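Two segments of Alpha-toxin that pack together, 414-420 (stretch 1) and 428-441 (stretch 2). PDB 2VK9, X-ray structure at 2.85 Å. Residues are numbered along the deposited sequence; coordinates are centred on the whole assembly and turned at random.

Stretch 1, residues 414-420: SIIQEKF
Stretch 2, residues 428-441: SYINSVSELVLETT

Two helical segments of one chain pack here in a roughly antiparallel fashion, held by apolar side chains and by the aliphatic part of a lysine, with no hydrogen bond crossing between them. Their N-to-C directions differ by 151°, their axes approach to 9.6 Å, and the contact buries 484 Å² summed over both sides. The register runs in opposite senses: Ile415 CA lies 6.6 Å from Leu436 CA. Ile416 CA lies 6.2 Å from Val433 CA. Lys419 CA lies 6.5 Å from Tyr429 CA.

Residues 414-420 are helical but kinked, since the N atoms of Glu418 and Lys419 lack hydrogen bonds to the preceding turn; Phe420 N makes a weak hydrogen bond to Gln417 O (3.1 Å). The partner helix is more regular in its first turns, with Ser432 N to Ser428 O at 3.0 Å and Val433 N to Tyr429 O at 2.9 Å. Near its C-terminal end several backbone hydrogen bonds weaken, while Thr440 OG1 donates to Leu436 O at 2.7 Å and Thr441 OG1 to Val437 O at 2.6 Å, so these hydroxyls satisfy carbonyls of their own segment.

Ile415 points toward the other helix. In the p, t rotamer its two branches reach different neighbours: CD1 lies 3.8 Å from Val437 CG2, while CG2 lies 4.2 Å from Leu436 CD1 and 4.1 Å from Thr440 OG1. A branched aliphatic side chain suits this buried place because it fills space without needing a polar partner. The next residue, Ile416 (chi1 p, chi2 147°), leaves sideways, its CG2 4.1 Å from CG2 of Val433 (t) and 3.6 Å from Tyr429 OH.

Lys419 combines apolar packing with a charged end. Its chi angles of -81°, 80°, -143° and -61° carry the chain along the partner helix: CB lies 4.1 Å from Val433 CG2, so this compact branched valine meets both Ile416 and Lys419; CG lies 3.3 Å from Ser432 OG, and NZ 4.0 Å from Leu436 CD2. The small Ser432 (t) points toward this chain and leaves room for its methylenes. Leu436, with chi1 at -110° and chi2 at -86°, offers apolar methyls to both Ile415 and Lys419.

Tyr429 (chi1 171°, chi2 80°) starts sideways, but its end comes nearer, so that OH lies by Ile416. Lys419 O sits at the ring edge, 3.6 Å from Tyr429 CD1. Phe420 (chi1 t, chi2 77°) brings its CD1 to 4.3 Å from Tyr429 CE1, which lies at the edge of the phenylalanine ring. Both aromatic side chains supply broad apolar surface at buried places.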

# COMPACT_ATOMS: atom_id res chain seq x y z
N SER A 414 -0.26 -2.18 21.02
CA SER A 414 -0.44 -1.76 22.42
C SER A 414 -1.73 -2.30 23.02
O SER A 414 -1.89 -2.30 24.24
CB SER A 414 -0.37 -0.24 22.57
OG SER A 414 -1.54 0.39 22.07
N ILE A 415 -2.66 -2.76 22.19
CA ILE A 415 -3.89 -3.33 22.73
C ILE A 415 -4.12 -4.81 22.38
O ILE A 415 -4.79 -5.51 23.14
CB ILE A 415 -5.15 -2.45 22.46
CG1 ILE A 415 -5.68 -2.64 21.05
CG2 ILE A 415 -4.84 -0.97 22.72
CD1 ILE A 415 -6.83 -1.70 20.73
N ILE A 416 -3.57 -5.30 21.27
CA ILE A 416 -3.78 -6.71 20.93
C ILE A 416 -2.69 -7.69 21.39
O ILE A 416 -2.99 -8.86 21.63
CB ILE A 416 -4.05 -6.95 19.42
CG1 ILE A 416 -2.83 -6.58 18.57
CG2 ILE A 416 -5.30 -6.22 18.98
CD1 ILE A 416 -2.65 -7.43 17.34
N GLN A 417 -1.44 -7.23 21.53
CA GLN A 417 -0.33 -8.18 21.68
C GLN A 417 -0.30 -8.96 22.99
O GLN A 417 -0.12 -10.18 22.97
CB GLN A 417 1.04 -7.54 21.39
CG GLN A 417 1.32 -7.26 19.91
CD GLN A 417 1.32 -8.51 19.02
OE1 GLN A 417 2.26 -8.73 18.27
NE2 GLN A 417 0.26 -9.30 19.10
N GLU A 418 -0.47 -8.28 24.11
CA GLU A 418 -0.47 -8.96 25.39
C GLU A 418 -1.74 -9.79 25.58
O GLU A 418 -1.74 -10.80 26.28
CB GLU A 418 -0.28 -7.98 26.54
CG GLU A 418 0.50 -8.58 27.69
CD GLU A 418 0.40 -7.72 28.94
OE1 GLU A 418 0.89 -6.54 28.89
OE2 GLU A 418 -0.17 -8.21 29.96
N LYS A 419 -2.82 -9.36 24.93
CA LYS A 419 -4.07 -10.11 24.96
C LYS A 419 -4.04 -11.32 24.01
O LYS A 419 -4.94 -12.15 24.03
CB LYS A 419 -5.26 -9.19 24.67
CG LYS A 419 -5.73 -8.39 25.89
CD LYS A 419 -4.86 -7.16 26.14
CE LYS A 419 -4.65 -6.89 27.63
NZ LYS A 419 -5.91 -6.62 28.38
N PHE A 420 -3.01 -11.41 23.18
CA PHE A 420 -2.81 -12.57 22.33
C PHE A 420 -1.96 -13.57 23.10
O PHE A 420 -2.09 -14.78 22.95
CB PHE A 420 -2.13 -12.15 21.02
CG PHE A 420 -1.98 -13.26 20.02
CD1 PHE A 420 -3.06 -13.69 19.27
CD2 PHE A 420 -0.74 -13.86 19.81
CE1 PHE A 420 -2.91 -14.71 18.33
CE2 PHE A 420 -0.59 -14.87 18.88
CZ PHE A 420 -1.68 -15.30 18.13
N SER A 428 -12.54 -15.34 24.05
CA SER A 428 -11.92 -14.60 25.13
C SER A 428 -11.03 -13.48 24.57
O SER A 428 -10.92 -12.41 25.18
CB SER A 428 -11.12 -15.55 26.02
OG SER A 428 -10.36 -14.86 27.01
N TYR A 429 -10.43 -13.74 23.41
CA TYR A 429 -9.58 -12.77 22.72
C TYR A 429 -10.37 -11.53 22.31
O TYR A 429 -10.01 -10.42 22.69
CB TYR A 429 -8.85 -13.40 21.52
CG TYR A 429 -8.14 -12.39 20.64
CD1 TYR A 429 -6.89 -11.88 20.99
CD2 TYR A 429 -8.73 -11.93 19.46
CE1 TYR A 429 -6.24 -10.94 20.19
CE2 TYR A 429 -8.09 -10.99 18.66
CZ TYR A 429 -6.85 -10.50 19.03
OH TYR A 429 -6.22 -9.57 18.22
N ILE A 430 -11.46 -11.72 21.55
CA ILE A 430 -12.24 -10.59 21.02
C ILE A 430 -13.10 -9.87 22.06
O ILE A 430 -13.63 -8.80 21.78
CB ILE A 430 -13.13 -11.00 19.81
CG1 ILE A 430 -14.26 -11.94 20.26
CG2 ILE A 430 -12.29 -11.58 18.68
CD1 ILE A 430 -15.31 -12.23 19.18
N ASN A 431 -13.25 -10.48 23.23
CA ASN A 431 -13.92 -9.82 24.35
C ASN A 431 -12.92 -8.92 25.09
O ASN A 431 -13.17 -7.72 25.29
CB ASN A 431 -14.56 -10.84 25.31
CG ASN A 431 -15.82 -11.50 24.72
OD1 ASN A 431 -16.47 -10.96 23.82
ND2 ASN A 431 -16.16 -12.68 25.24
N SER A 432 -11.78 -9.50 25.46
CA SER A 432 -10.71 -8.78 26.13
C SER A 432 -10.16 -7.63 25.28
O SER A 432 -9.82 -6.57 25.81
CB SER A 432 -9.59 -9.76 26.49
OG SER A 432 -8.62 -9.15 27.32
N VAL A 433 -10.09 -7.84 23.97
CA VAL A 433 -9.64 -6.80 23.03
C VAL A 433 -10.70 -5.73 22.87
O VAL A 433 -10.39 -4.53 22.82
CB VAL A 433 -9.24 -7.41 21.64
CG1 VAL A 433 -9.39 -6.39 20.50
CG2 VAL A 433 -7.82 -7.96 21.69
N SER A 434 -11.96 -6.15 22.81
CA SER A 434 -13.08 -5.23 22.63
C SER A 434 -13.20 -4.22 23.78
O SER A 434 -13.29 -3.02 23.54
CB SER A 434 -14.39 -5.97 22.43
OG SER A 434 -15.26 -5.19 21.64
N GLU A 435 -13.17 -4.71 25.02
CA GLU A 435 -13.23 -3.82 26.17
C GLU A 435 -12.10 -2.80 26.13
O GLU A 435 -12.30 -1.62 26.46
CB GLU A 435 -13.25 -4.59 27.50
CG GLU A 435 -11.89 -5.12 27.98
CD GLU A 435 -11.57 -4.77 29.44
OE1 GLU A 435 -12.52 -4.66 30.26
OE2 GLU A 435 -10.37 -4.60 29.77
N LEU A 436 -10.91 -3.23 25.70
CA LEU A 436 -9.76 -2.35 25.58
C LEU A 436 -9.93 -1.25 24.53
O LEU A 436 -9.45 -0.13 24.72
CB LEU A 436 -8.47 -3.15 25.32
CG LEU A 436 -7.44 -3.21 26.45
CD1 LEU A 436 -6.48 -2.01 26.42
CD2 LEU A 436 -8.08 -3.36 27.85
N VAL A 437 -10.62 -1.57 23.44
CA VAL A 437 -10.90 -0.57 22.41
C VAL A 437 -11.72 0.59 22.99
O VAL A 437 -11.36 1.76 22.83
CB VAL A 437 -11.58 -1.20 21.15
CG1 VAL A 437 -12.30 -0.15 20.30
CG2 VAL A 437 -10.56 -1.95 20.32
N LEU A 438 -12.80 0.26 23.70
CA LEU A 438 -13.72 1.27 24.23
C LEU A 438 -13.17 2.04 25.43
O LEU A 438 -13.76 3.02 25.85
CB LEU A 438 -15.08 0.64 24.55
CG LEU A 438 -15.75 -0.21 23.46
CD1 LEU A 438 -17.07 -0.80 23.97
CD2 LEU A 438 -15.98 0.58 22.17
N GLU A 439 -12.03 1.61 25.96
CA GLU A 439 -11.42 2.27 27.12
C GLU A 439 -10.23 3.16 26.79
O GLU A 439 -9.80 3.96 27.62
CB GLU A 439 -10.97 1.23 28.15
CG GLU A 439 -12.11 0.56 28.90
CD GLU A 439 -11.64 -0.60 29.77
OE1 GLU A 439 -10.44 -0.63 30.13
OE2 GLU A 439 -12.48 -1.47 30.08
N THR A 440 -9.70 3.02 25.57
CA THR A 440 -8.48 3.74 25.19
C THR A 440 -8.60 4.63 23.95
O THR A 440 -7.74 5.49 23.71
CB THR A 440 -7.27 2.79 25.04
OG1 THR A 440 -7.62 1.71 24.18
CG2 THR A 440 -6.82 2.26 26.40
N THR A 441 -9.66 4.43 23.16
CA THR A 441 -9.96 5.31 22.03
C THR A 441 -10.00 6.76 22.52
O THR A 441 -10.77 7.06 23.43
CB THR A 441 -11.31 4.95 21.38
OG1 THR A 441 -11.30 3.58 20.97
CG2 THR A 441 -11.58 5.81 20.16